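Local coordinates for lipopolysaccharide export system protein LptH (PDB 4UU4) that binds lipopolysaccharide and is required to carry it from the inner to the outer membrane, possibly as part of a bridge across the periplasm, at residues D38-D43 / A49-D54; E134-V139 / S155-P160; S27-P32 / F112-R117. One frame throughout, in Å; residues are numbered along the deposited sequence.

Contact 1 of 3, residues D38-D43 / A49-D54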
ATOM      1  N   ASP A  38     -16.099   6.341  -7.285  1.00 30.11           N
ATOM      2  CA  ASP A  38     -17.253   6.450  -8.165  1.00 29.46           C
ATOM      3  C   ASP A  38     -18.392   5.593  -7.639  1.00 30.71           C
ATOM      4  O   ASP A  38     -19.560   5.963  -7.752  1.00 33.35           O
ATOM      5  CB  ASP A  38     -16.894   6.000  -9.582  1.00 30.35           C
ATOM      6  CG  ASP A  38     -16.040   7.005 -10.309  1.00 38.33           C
ATOM      7  OD1 ASP A  38     -16.032   8.181  -9.898  1.00 30.83           O
ATOM      8  OD2 ASP A  38     -15.381   6.623 -11.298  1.00 42.56           O
ATOM      9  N   SER A  39     -18.049   4.440  -7.073  1.00 29.31           N
ATOM     10  CA  SER A  39     -19.064   3.532  -6.546  1.00 33.10           C
ATOM     11  C   SER A  39     -18.542   2.733  -5.357  1.00 29.34           C
ATOM     12  O   SER A  39     -17.331   2.603  -5.163  1.00 32.57           O
ATOM     13  CB  SER A  39     -19.586   2.595  -7.643  1.00 33.21           C
ATOM     14  OG  SER A  39     -18.589   1.691  -8.089  1.00 31.63           O
ATOM     15  N   ALA A  40     -19.463   2.212  -4.553  1.00 31.26           N
ATOM     16  CA  ALA A  40     -19.103   1.419  -3.385  1.00 30.74           C
ATOM     17  C   ALA A  40     -20.174   0.383  -3.091  1.00 34.63           C
ATOM     18  O   ALA A  40     -21.349   0.609  -3.355  1.00 36.42           O
ATOM     19  CB  ALA A  40     -18.901   2.312  -2.174  1.00 29.57           C
ATOM     20  N   GLU A  41     -19.762  -0.758  -2.551  1.00 34.35           N
ATOM     21  CA  GLU A  41     -20.712  -1.745  -2.057  1.00 62.67           C
ATOM     22  C   GLU A  41     -20.256  -2.276  -0.708  1.00 37.96           C
ATOM     23  O   GLU A  41     -19.146  -2.784  -0.580  1.00 42.15           O
ATOM     24  CB  GLU A  41     -20.889  -2.903  -3.039  1.00 62.87           C
ATOM     25  CG  GLU A  41     -21.922  -3.898  -2.540  1.00 69.29           C
ATOM     26  CD  GLU A  41     -22.531  -4.765  -3.626  1.00 70.78           C
ATOM     27  OE1 GLU A  41     -22.060  -4.724  -4.780  1.00 64.51           O
ATOM     28  OE2 GLU A  41     -23.500  -5.491  -3.313  1.00 80.93           O
ATOM     29  N   LEU A  42     -21.110  -2.160   0.298  1.00 45.86           N
ATOM     30  CA  LEU A  42     -20.727  -2.578   1.639  1.00 49.75           C
ATOM     31  C   LEU A  42     -21.501  -3.797   2.138  1.00 53.20           C
ATOM     32  O   LEU A  42     -22.723  -3.774   2.248  1.00 51.47           O
ATOM     33  CB  LEU A  42     -20.885  -1.412   2.616  1.00 59.09           C
ATOM     34  CG  LEU A  42     -20.749  -1.708   4.110  1.00 71.30           C
ATOM     35  CD1 LEU A  42     -19.315  -2.100   4.363  1.00120.64           C
ATOM     36  CD2 LEU A  42     -21.084  -0.492   4.932  1.00 81.52           C
ATOM     37  N   ASP A  43     -20.772  -4.867   2.427  1.00 52.91           N
ATOM     38  CA  ASP A  43     -21.375  -6.058   3.005  1.00 52.52           C
ATOM     39  C   ASP A  43     -21.081  -6.093   4.499  1.00 51.84           C
ATOM     40  O   ASP A  43     -20.111  -6.704   4.933  1.00 51.94           O
ATOM     41  CB  ASP A  43     -20.837  -7.316   2.324  1.00 53.01           C
ATOM     42  CG  ASP A  43     -21.833  -8.455   2.342  1.00 59.87           C
ATOM     43  OD1 ASP A  43     -22.632  -8.537   3.299  1.00 59.39           O
ATOM     44  OD2 ASP A  43     -21.819  -9.267   1.392  1.00 63.27           O
ATOM     45  N   ALA A  49     -15.953  -4.316   2.139  1.00 40.39           N
ATOM     46  CA  ALA A  49     -16.439  -3.222   1.304  1.00 38.10           C
ATOM     47  C   ALA A  49     -15.600  -3.087   0.041  1.00 35.03           C
ATOM     48  O   ALA A  49     -14.376  -3.101   0.107  1.00 38.08           O
ATOM     49  CB  ALA A  49     -16.423  -1.923   2.083  1.00 32.01           C
ATOM     50  N   VAL A  50     -16.242  -2.957  -1.116  1.00 35.17           N
ATOM     51  CA  VAL A  50     -15.457  -2.712  -2.330  1.00 33.22           C
ATOM     52  C   VAL A  50     -15.815  -1.400  -3.035  1.00 29.56           C
ATOM     53  O   VAL A  50     -16.980  -1.118  -3.313  1.00 28.77           O
ATOM     54  CB  VAL A  50     -15.457  -3.918  -3.314  1.00 35.93           C
ATOM     55  CG1 VAL A  50     -16.847  -4.480  -3.484  1.00 43.99           C
ATOM     56  CG2 VAL A  50     -14.866  -3.519  -4.660  1.00 37.81           C
ATOM     57  N   TYR A  51     -14.781  -0.604  -3.303  1.00 28.10           N
ATOM     58  CA  TYR A  51     -14.903   0.707  -3.924  1.00 24.75           C
ATOM     59  C   TYR A  51     -14.259   0.707  -5.313  1.00 27.15           C
ATOM     60  O   TYR A  51     -13.166   0.165  -5.502  1.00 24.36           O
ATOM     61  CB  TYR A  51     -14.222   1.762  -3.051  1.00 23.46           C
ATOM     62  CG  TYR A  51     -14.646   1.747  -1.599  1.00 25.65           C
ATOM     63  CD1 TYR A  51     -14.031   0.903  -0.682  1.00 22.92           C
ATOM     64  CD2 TYR A  51     -15.652   2.593  -1.139  1.00 26.27           C
ATOM     65  CE1 TYR A  51     -14.414   0.891   0.647  1.00 29.12           C
ATOM     66  CE2 TYR A  51     -16.043   2.588   0.189  1.00 25.18           C
ATOM     67  CZ  TYR A  51     -15.422   1.735   1.075  1.00 32.79           C
ATOM     68  OH  TYR A  51     -15.807   1.727   2.395  1.00 36.78           O
ATOM     69  N   ARG A  52     -14.942   1.323  -6.279  1.00 30.57           N
ATOM     70  CA  ARG A  52     -14.460   1.350  -7.660  1.00 23.62           C
ATOM     71  C   ARG A  52     -14.493   2.758  -8.251  1.00 26.15           C
ATOM     72  O   ARG A  52     -15.353   3.572  -7.891  1.00 27.21           O
ATOM     73  CB  ARG A  52     -15.298   0.423  -8.544  1.00 27.63           C
ATOM     74  CG  ARG A  52     -15.326  -1.033  -8.111  1.00 31.06           C
ATOM     75  CD  ARG A  52     -16.099  -1.876  -9.116  1.00 41.69           C
ATOM     76  NE  ARG A  52     -16.602  -3.117  -8.533  1.00 50.12           N
ATOM     77  CZ  ARG A  52     -17.664  -3.187  -7.736  1.00 66.41           C
ATOM     78  NH1 ARG A  52     -18.331  -2.086  -7.416  1.00 70.68           N
ATOM     79  NH2 ARG A  52     -18.057  -4.357  -7.251  1.00 73.44           N
ATOM     80  N   GLY A  53     -13.554   3.029  -9.158  1.00 23.14           N
ATOM     81  CA  GLY A  53     -13.528   4.274  -9.911  1.00 24.17           C
ATOM     82  C   GLY A  53     -12.690   5.378  -9.291  1.00 32.37           C
ATOM     83  O   GLY A  53     -13.195   6.168  -8.492  1.00 33.10           O
ATOM     84  N   ASP A  54     -11.414   5.440  -9.674  1.00 29.21           N
ATOM     85  CA  ASP A  54     -10.477   6.435  -9.147  1.00 21.33           C
ATOM     86  C   ASP A  54     -10.499   6.480  -7.627  1.00 26.16           C
ATOM     87  O   ASP A  54     -10.590   7.552  -7.033  1.00 24.54           O
ATOM     88  CB  ASP A  54     -10.778   7.834  -9.696  1.00 26.77           C
ATOM     89  CG  ASP A  54     -10.450   7.972 -11.165  1.00 30.25           C
ATOM     90  OD1 ASP A  54      -9.253   7.890 -11.518  1.00 26.65           O
ATOM     91  OD2 ASP A  54     -11.391   8.183 -11.964  1.00 38.58           O
TER
HETATM   92  O   HOH W   1     -14.087   9.638 -11.956  1.00 46.73           O
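With its ring carbon CG anti to the carbonyl carbon (chi1 -51°), Y51 brings its ring obliquely against A40, and its CD2 comes 3.4 Å from A40 CB. On the other face of the sheet, S39 places OG between its own backbone N and carbonyl carbon (chi1 67°), 3.6 Å from R52 CB; the same hydroxyl lies in the plane of the R52 guanidinium, at its edge. V50 CG2, of the same strand as R52, lies above one face of that group, offset toward the rim. Beside the Y51 pair, L42 CD1 meets A49 CB at 3.7 Å.

The backbones form an antiparallel hairpin whose strand axes run 172° apart. E41 and V50 are a hydrogen-bonded pair, E41 N reaching V50 O at 2.9 Å and V50 N reaching E41 O at 3.0 Å. A40 with Y51 and L42 with A49 are the non-hydrogen-bonded pairs. At the far end the register slips in a classic beta bulge: R52 O accepts from D38 N at 2.9 Å and from S39 N at 2.9 Å, while R52 N donates to S39 O. Just beyond, at G53, the chain turns a corner.

Strand 39-43 is the outermost of its sheet within this chain, and Y51 and A49 bond onward to V69 and L71 in strand 68-72. The cross-strand hydrogen bonds all run between backbone atoms, with the apolar touches of A40-Y51 and L42-A49 added. Beyond the bulge, D38 OD2 and D54 OD2 stand 4.3 Å apart; one water donates to D38 OD1 and D54 OD2, which may ease the repulsion.

Contact 2 of 3, residues E134-V139 / S155-P160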
ATOM      1  N   GLU A 134      13.343  -1.195  -6.339  1.00 29.84           N
ATOM      2  CA  GLU A 134      12.493  -1.953  -7.258  1.00 24.82           C
ATOM      3  C   GLU A 134      12.640  -3.450  -7.049  1.00 28.62           C
ATOM      4  O   GLU A 134      13.738  -3.941  -6.798  1.00 28.84           O
ATOM      5  CB  GLU A 134      12.792  -1.591  -8.714  1.00 30.91           C
ATOM      6  CG  GLU A 134      11.962  -0.437  -9.249  1.00 37.19           C
ATOM      7  CD  GLU A 134      12.504   0.118 -10.550  1.00 55.06           C
ATOM      8  OE1 GLU A 134      13.718   0.404 -10.611  1.00 63.94           O
ATOM      9  OE2 GLU A 134      11.720   0.280 -11.506  1.00 63.83           O
ATOM     10  N   GLY A 135      11.527  -4.171  -7.152  1.00 21.54           N
ATOM     11  CA  GLY A 135      11.513  -5.600  -6.899  1.00 22.70           C
ATOM     12  C   GLY A 135      10.206  -6.266  -7.279  1.00 28.68           C
ATOM     13  O   GLY A 135       9.222  -5.599  -7.601  1.00 32.24           O
ATOM     14  N   GLU A 136      10.207  -7.595  -7.252  1.00 23.88           N
ATOM     15  CA  GLU A 136       9.008  -8.375  -7.516  1.00 27.35           C
ATOM     16  C   GLU A 136       8.023  -8.187  -6.370  1.00 30.93           C
ATOM     17  O   GLU A 136       6.805  -8.174  -6.574  1.00 32.53           O
ATOM     18  CB  GLU A 136       9.354  -9.859  -7.661  1.00 26.44           C
ATOM     19  CG  GLU A 136       9.054 -10.446  -9.029  1.00 33.62           C
ATOM     20  CD  GLU A 136       9.304 -11.942  -9.081  1.00 37.17           C
ATOM     21  OE1 GLU A 136       9.132 -12.603  -8.035  1.00 35.45           O
ATOM     22  OE2 GLU A 136       9.676 -12.454 -10.162  1.00 40.69           O
ATOM     23  N   LYS A 137       8.558  -8.042  -5.163  1.00 28.90           N
ATOM     24  CA  LYS A 137       7.731  -7.890  -3.975  1.00 23.70           C
ATOM     25  C   LYS A 137       8.432  -7.096  -2.873  1.00 30.06           C
ATOM     26  O   LYS A 137       9.555  -7.416  -2.479  1.00 30.42           O
ATOM     27  CB  LYS A 137       7.309  -9.266  -3.458  1.00 30.71           C
ATOM     28  CG  LYS A 137       6.637  -9.242  -2.099  1.00 26.06           C
ATOM     29  CD  LYS A 137       6.262 -10.635  -1.648  1.00 28.80           C
ATOM     30  CE  LYS A 137       5.808 -10.632  -0.202  1.00 29.83           C
ATOM     31  NZ  LYS A 137       5.104 -11.886   0.181  1.00 34.66           N
ATOM     32  N   ILE A 138       7.762  -6.062  -2.375  1.00 28.67           N
ATOM     33  CA  ILE A 138       8.337  -5.218  -1.334  1.00 28.47           C
ATOM     34  C   ILE A 138       7.426  -5.099  -0.116  1.00 26.48           C
ATOM     35  O   ILE A 138       6.300  -4.640  -0.220  1.00 23.41           O
ATOM     36  CB  ILE A 138       8.649  -3.803  -1.855  1.00 24.47           C
ATOM     37  CG1 ILE A 138       9.735  -3.853  -2.927  1.00 23.92           C
ATOM     38  CG2 ILE A 138       9.093  -2.909  -0.718  1.00 27.23           C
ATOM     39  CD1 ILE A 138      10.144  -2.494  -3.437  1.00 24.07           C
ATOM     40  N   VAL A 139       7.926  -5.512   1.041  1.00 27.90           N
ATOM     41  CA  VAL A 139       7.161  -5.413   2.274  1.00 26.62           C
ATOM     42  C   VAL A 139       7.639  -4.215   3.091  1.00 28.14           C
ATOM     43  O   VAL A 139       8.835  -4.026   3.279  1.00 28.30           O
ATOM     44  CB  VAL A 139       7.273  -6.703   3.098  1.00 28.72           C
ATOM     45  CG1 VAL A 139       6.315  -6.663   4.280  1.00 28.92           C
ATOM     46  CG2 VAL A 139       6.983  -7.903   2.218  1.00 27.91           C
ATOM     47  N   SER A 155       2.878 -15.818  -5.646  1.00 73.86           N
ATOM     48  CA  SER A 155       1.927 -14.807  -6.095  1.00 75.22           C
ATOM     49  C   SER A 155       1.846 -14.749  -7.624  1.00 83.29           C
ATOM     50  O   SER A 155       1.020 -14.028  -8.184  1.00 87.22           O
ATOM     51  CB  SER A 155       2.274 -13.433  -5.518  1.00 64.96           C
ATOM     52  OG  SER A 155       2.470 -13.495  -4.116  1.00 70.55           O
ATOM     53  N   GLN A 156       2.713 -15.513  -8.284  1.00 92.93           N
ATOM     54  CA  GLN A 156       2.703 -15.665  -9.742  1.00 89.89           C
ATOM     55  C   GLN A 156       2.624 -14.386 -10.582  1.00 81.19           C
ATOM     56  O   GLN A 156       1.703 -14.207 -11.380  1.00 78.60           O
ATOM     57  CB  GLN A 156       1.608 -16.647 -10.171  1.00146.12           C
ATOM     58  CG  GLN A 156       1.949 -17.431 -11.432  1.00149.16           C
ATOM     59  CD  GLN A 156       1.215 -16.923 -12.657  1.00152.12           C
ATOM     60  OE1 GLN A 156       0.015 -17.150 -12.811  1.00156.37           O
ATOM     61  NE2 GLN A 156       1.933 -16.237 -13.540  1.00150.37           N
ATOM     62  N   VAL A 157       3.603 -13.506 -10.378  1.00 61.64           N
ATOM     63  CA  VAL A 157       3.619 -12.155 -10.937  1.00 37.60           C
ATOM     64  C   VAL A 157       3.486 -12.116 -12.456  1.00 31.46           C
ATOM     65  O   VAL A 157       3.870 -13.053 -13.152  1.00 37.64           O
ATOM     66  CB  VAL A 157       4.924 -11.416 -10.555  1.00 31.92           C
ATOM     67  CG1 VAL A 157       5.033 -11.260  -9.052  1.00 40.00           C
ATOM     68  CG2 VAL A 157       6.131 -12.160 -11.089  1.00 31.56           C
ATOM     69  N   THR A 158       2.951 -11.016 -12.970  1.00 31.37           N
ATOM     70  CA  THR A 158       2.803 -10.851 -14.409  1.00 33.71           C
ATOM     71  C   THR A 158       4.099 -10.318 -15.004  1.00 32.05           C
ATOM     72  O   THR A 158       4.383 -10.510 -16.184  1.00 36.65           O
ATOM     73  CB  THR A 158       1.642  -9.905 -14.755  1.00 27.51           C
ATOM     74  OG1 THR A 158       1.879  -8.619 -14.173  1.00 23.34           O
ATOM     75  CG2 THR A 158       0.345 -10.456 -14.211  1.00 28.03           C
ATOM     76  N   SER A 159       4.883  -9.647 -14.170  1.00 28.22           N
ATOM     77  CA  SER A 159       6.186  -9.148 -14.589  1.00 40.14           C
ATOM     78  C   SER A 159       7.303  -9.751 -13.750  1.00 40.34           C
ATOM     79  O   SER A 159       7.711  -9.171 -12.748  1.00 42.17           O
ATOM     80  CB  SER A 159       6.235  -7.624 -14.495  1.00 37.80           C
ATOM     81  OG  SER A 159       5.336  -7.034 -15.414  1.00 58.46           O
ATOM     82  N   PRO A 160       7.800 -10.931 -14.168  1.00 34.52           N
ATOM     83  CA  PRO A 160       8.879 -11.622 -13.445  1.00 36.08           C
ATOM     84  C   PRO A 160      10.146 -10.786 -13.313  1.00 34.52           C
ATOM     85  O   PRO A 160      10.624 -10.214 -14.289  1.00 33.47           O
ATOM     86  CB  PRO A 160       9.141 -12.850 -14.321  1.00 40.37           C
ATOM     87  CG  PRO A 160       7.845 -13.083 -15.027  1.00 41.13           C
ATOM     88  CD  PRO A 160       7.306 -11.717 -15.304  1.00 36.97           C
TER
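E136 OE2 is gripped by two partners, a salt bridge from R151 NH2 and a hydrogen bond from the backbone N of R161, and it also lies 3.5 Å from P160 CA. The other carboxylate oxygen, OE1, accepts from the backbone N of A152, so the group is held at both oxygens. Beyond CG the chain is extended (chi2 -175°), which carries the carboxylate out to the loop of S155-P160.

That loop contributes V157, whose side chain crosses that of E136 at about a right angle. V157 CG2 is 3.7 Å from E136 OE2, while V157 CG1 is 4.1 Å from E136 CG; both are van der Waals contacts, and no hydrogen bond joins the two segments directly. Side-chain bonds from T158 to D122 and from S159 to Q123 also anchor this loop.

E136 is the corner between strands 131-135 and 137-141, which belong to the two different sheets of the jellyroll. A buried carboxylate there, met by an arginine and two backbone N-H groups, is likely to be stabilised as the anion. The chemistry implies that the loop leading to strand 165-167 is pinned at this corner by the acid's outside partners, with V157 against the side chain of E136 and the P160 backbone beside OE2.

Contact 3 of 3, residues S27-P32 / F112-R117; sequences SDREQP and FVTQNR
R29 reaches from the N-terminal loop onto the turn of the beta hairpin of strands 109-112 and 117-121, which ends in a G1 beta bulge, N116 and R117 lying opposite F112. The turn is closed by two backbone bonds, F112 N to R117 O at 2.7 Å and R117 N to F112 O at 3.2 Å.

R29 buries the largest area of any residue here. Its CG stands anti to the backbone N (chi1 -163°) and the chain continues extended as far as NE, a shape that carries NE from the loop to the turn. At the end of this reach NE donates to V113 O at 3.2 Å, a weak bond whose N-H...O angle is 129°.

V113 and T114, next in buried area, meet the guanidinium in different ways. V113 CG2 lies 4.2 Å above one face of the group, offset toward its rim. T114 is met obliquely at NH2, which is 3.7 Å from T114 CA and 3.9 Å from T114 CG2. Both touches are van der Waals packing. The one hydrogen bond across the contact is the weak one to the backbone carbonyl of V113.

Nearby, D28 fixes the same loop, its OD1 accepting from S61 N. On the turn, the N116 amide plane is set 84° from the guanidinium plane, and N116 OD1 lies near that plane, 4.0 Å from R29 CD.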
ATOM      1  N   SER A  27       0.494   8.852  14.236  1.00107.23           N
ATOM      2  CA  SER A  27      -0.935   9.113  14.358  1.00104.59           C
ATOM      3  C   SER A  27      -1.738   8.731  13.108  1.00100.06           C
ATOM      4  O   SER A  27      -2.861   9.189  12.929  1.00102.34           O
ATOM      5  CB  SER A  27      -1.169  10.580  14.721  1.00107.32           C
ATOM      6  OG  SER A  27      -0.333  10.974  15.794  1.00111.59           O
ATOM      7  N   ASP A  28      -1.172   7.876  12.255  1.00108.50           N
ATOM      8  CA  ASP A  28      -1.822   7.494  10.993  1.00103.95           C
ATOM      9  C   ASP A  28      -2.904   6.417  11.030  1.00 99.30           C
ATOM     10  O   ASP A  28      -3.270   5.858  10.000  1.00105.34           O
ATOM     11  CB  ASP A  28      -0.782   7.258   9.897  1.00101.03           C
ATOM     12  CG  ASP A  28      -0.474   8.519   9.102  1.00107.17           C
ATOM     13  OD1 ASP A  28      -1.378   9.368   8.952  1.00112.55           O
ATOM     14  OD2 ASP A  28       0.671   8.656   8.618  1.00111.51           O
ATOM     15  N   ARG A  29      -3.430   6.145  12.216  1.00 69.58           N
ATOM     16  CA  ARG A  29      -4.205   4.935  12.499  1.00 72.35           C
ATOM     17  C   ARG A  29      -5.358   5.246  13.461  1.00 75.41           C
ATOM     18  O   ARG A  29      -6.433   4.644  13.378  1.00 78.21           O
ATOM     19  CB  ARG A  29      -3.304   3.832  13.074  1.00 75.33           C
ATOM     20  CG  ARG A  29      -3.878   2.413  13.026  1.00 82.69           C
ATOM     21  CD  ARG A  29      -2.876   1.436  13.725  1.00 90.15           C
ATOM     22  NE  ARG A  29      -3.348   0.073  13.995  1.00 96.91           N
ATOM     23  CZ  ARG A  29      -4.446  -0.254  14.668  1.00102.23           C
ATOM     24  NH1 ARG A  29      -5.258   0.687  15.146  1.00103.31           N
ATOM     25  NH2 ARG A  29      -4.736  -1.536  14.846  1.00100.03           N
ATOM     26  N   GLU A  30      -5.124   6.196  14.367  1.00 76.61           N
ATOM     27  CA  GLU A  30      -6.163   6.709  15.266  1.00 70.01           C
ATOM     28  C   GLU A  30      -7.064   7.727  14.558  1.00 60.45           C
ATOM     29  O   GLU A  30      -8.154   8.039  15.033  1.00 71.41           O
ATOM     30  CB  GLU A  30      -5.546   7.343  16.522  1.00 78.40           C
ATOM     31  CG  GLU A  30      -5.309   6.375  17.680  1.00 82.04           C
ATOM     32  CD  GLU A  30      -6.297   6.563  18.824  1.00 87.78           C
ATOM     33  OE1 GLU A  30      -6.693   7.718  19.093  1.00 93.88           O
ATOM     34  OE2 GLU A  30      -6.679   5.556  19.457  1.00 85.30           O
ATOM     35  N   GLN A  31      -6.592   8.252  13.429  1.00 44.98           N
ATOM     36  CA  GLN A  31      -7.394   9.141  12.588  1.00 43.77           C
ATOM     37  C   GLN A  31      -8.409   8.323  11.802  1.00 42.91           C
ATOM     38  O   GLN A  31      -8.196   7.133  11.569  1.00 50.65           O
ATOM     39  CB  GLN A  31      -6.499   9.904  11.607  1.00 44.95           C
ATOM     40  CG  GLN A  31      -5.414  10.742  12.249  1.00 54.30           C
ATOM     41  CD  GLN A  31      -5.954  11.934  13.007  1.00 61.52           C
ATOM     42  OE1 GLN A  31      -6.072  13.031  12.459  1.00 68.36           O
ATOM     43  NE2 GLN A  31      -6.275  11.733  14.280  1.00 62.22           N
ATOM     44  N   PRO A  32      -9.519   8.956  11.384  1.00 40.21           N
ATOM     45  CA  PRO A  32     -10.525   8.253  10.582  1.00 37.45           C
ATOM     46  C   PRO A  32     -10.058   7.980   9.152  1.00 43.32           C
ATOM     47  O   PRO A  32      -9.185   8.677   8.636  1.00 42.78           O
ATOM     48  CB  PRO A  32     -11.702   9.231  10.571  1.00 37.04           C
ATOM     49  CG  PRO A  32     -11.078  10.567  10.765  1.00 40.04           C
ATOM     50  CD  PRO A  32      -9.933  10.333  11.704  1.00 44.41           C
ATOM     51  N   PHE A 112      -1.971  -3.806   5.522  1.00 29.26           N
ATOM     52  CA  PHE A 112      -2.361  -4.538   6.715  1.00 32.56           C
ATOM     53  C   PHE A 112      -2.318  -3.606   7.925  1.00 34.53           C
ATOM     54  O   PHE A 112      -1.348  -3.586   8.675  1.00 38.08           O
ATOM     55  CB  PHE A 112      -1.433  -5.741   6.929  1.00 34.24           C
ATOM     56  CG  PHE A 112      -1.622  -6.842   5.915  1.00 34.97           C
ATOM     57  CD1 PHE A 112      -2.571  -7.834   6.116  1.00 35.21           C
ATOM     58  CD2 PHE A 112      -0.852  -6.887   4.764  1.00 33.30           C
ATOM     59  CE1 PHE A 112      -2.747  -8.848   5.187  1.00 34.71           C
ATOM     60  CE2 PHE A 112      -1.026  -7.898   3.833  1.00 31.18           C
ATOM     61  CZ  PHE A 112      -1.972  -8.877   4.045  1.00 33.05           C
ATOM     62  N   VAL A 113      -3.388  -2.840   8.102  1.00 33.34           N
ATOM     63  CA  VAL A 113      -3.427  -1.758   9.086  1.00 37.48           C
ATOM     64  C   VAL A 113      -3.225  -2.191  10.547  1.00 41.81           C
ATOM     65  O   VAL A 113      -2.565  -1.489  11.315  1.00 42.69           O
ATOM     66  CB  VAL A 113      -4.703  -0.900   8.904  1.00 48.21           C
ATOM     67  CG1 VAL A 113      -5.713  -1.633   8.029  1.00 53.24           C
ATOM     68  CG2 VAL A 113      -5.298  -0.502  10.245  1.00 31.49           C
ATOM     69  N   THR A 114      -3.761  -3.346  10.929  1.00 48.23           N
ATOM     70  CA  THR A 114      -3.491  -3.893  12.259  1.00 47.33           C
ATOM     71  C   THR A 114      -2.012  -4.240  12.436  1.00 48.12           C
ATOM     72  O   THR A 114      -1.453  -4.089  13.520  1.00 49.31           O
ATOM     73  CB  THR A 114      -4.324  -5.158  12.536  1.00 51.09           C
ATOM     74  OG1 THR A 114      -4.366  -5.968  11.355  1.00 60.60           O
ATOM     75  CG2 THR A 114      -5.744  -4.792  12.932  1.00 52.05           C
ATOM     76  N   GLN A 115      -1.380  -4.689  11.357  1.00 45.75           N
ATOM     77  CA  GLN A 115      -0.006  -5.173  11.409  1.00 46.38           C
ATOM     78  C   GLN A 115       1.038  -4.075  11.185  1.00 42.25           C
ATOM     79  O   GLN A 115       2.226  -4.298  11.414  1.00 43.59           O
ATOM     80  CB  GLN A 115       0.193  -6.259  10.349  1.00 52.81           C
ATOM     81  CG  GLN A 115      -1.031  -7.133  10.123  1.00 64.52           C
ATOM     82  CD  GLN A 115      -0.886  -8.495  10.756  1.00 68.35           C
ATOM     83  OE1 GLN A 115       0.083  -9.213  10.491  1.00 66.18           O
ATOM     84  NE2 GLN A 115      -1.828  -8.847  11.640  1.00 70.85           N
ATOM     85  N   ASN A 116       0.594  -2.902  10.742  1.00 36.37           N
ATOM     86  CA  ASN A 116       1.489  -1.865  10.221  1.00 42.13           C
ATOM     87  C   ASN A 116       2.383  -2.410   9.105  1.00 39.97           C
ATOM     88  O   ASN A 116       3.612  -2.285   9.161  1.00 45.45           O
ATOM     89  CB  ASN A 116       2.350  -1.240  11.327  1.00 46.02           C
ATOM     90  CG  ASN A 116       1.535  -0.438  12.323  1.00 48.10           C
ATOM     91  OD1 ASN A 116       0.516   0.160  11.977  1.00 55.46           O
ATOM     92  ND2 ASN A 116       1.989  -0.417  13.572  1.00 50.39           N
ATOM     93  N   ARG A 117       1.762  -3.027   8.103  1.00 32.92           N
ATOM     94  CA  ARG A 117       2.505  -3.643   7.010  1.00 28.34           C
ATOM     95  C   ARG A 117       1.891  -3.357   5.648  1.00 24.97           C
ATOM     96  O   ARG A 117       0.697  -3.553   5.433  1.00 27.78           O
ATOM     97  CB  ARG A 117       2.624  -5.154   7.223  1.00 34.04           C
ATOM     98  CG  ARG A 117       4.055  -5.631   7.405  1.00 42.19           C
ATOM     99  CD  ARG A 117       4.116  -6.937   8.176  1.00 50.41           C
ATOM    100  NE  ARG A 117       5.344  -7.045   8.961  1.00 67.36           N
ATOM    101  CZ  ARG A 117       5.514  -6.492  10.159  1.00 69.69           C
ATOM    102  NH1 ARG A 117       4.534  -5.785  10.707  1.00 66.58           N
ATOM    103  NH2 ARG A 117       6.660  -6.639  10.810  1.00 76.72           N
TER

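In the fold
The three contacts sit at different places in the jellyroll: a sheet edge, a corner between sheets, and a hairpin turn met by the N-terminal loop. Contact 1 is a surface contact between neighbouring strands, joined through backbone hydrogen bonds that a bulge interrupts. Contact 2 reaches the same sheet about 26 Å away, centre to centre; it is partly buried, and loop and sheet corner are linked by a carboxylate with outside partners. Contact 3, again at the surface, joins segments 80 residues apart and rests on one long arginine with a weak bond. Contacts 2 and 3 lie on opposite sides of the chain's centre yet touch through V139 and R117; contact 1 touches neither.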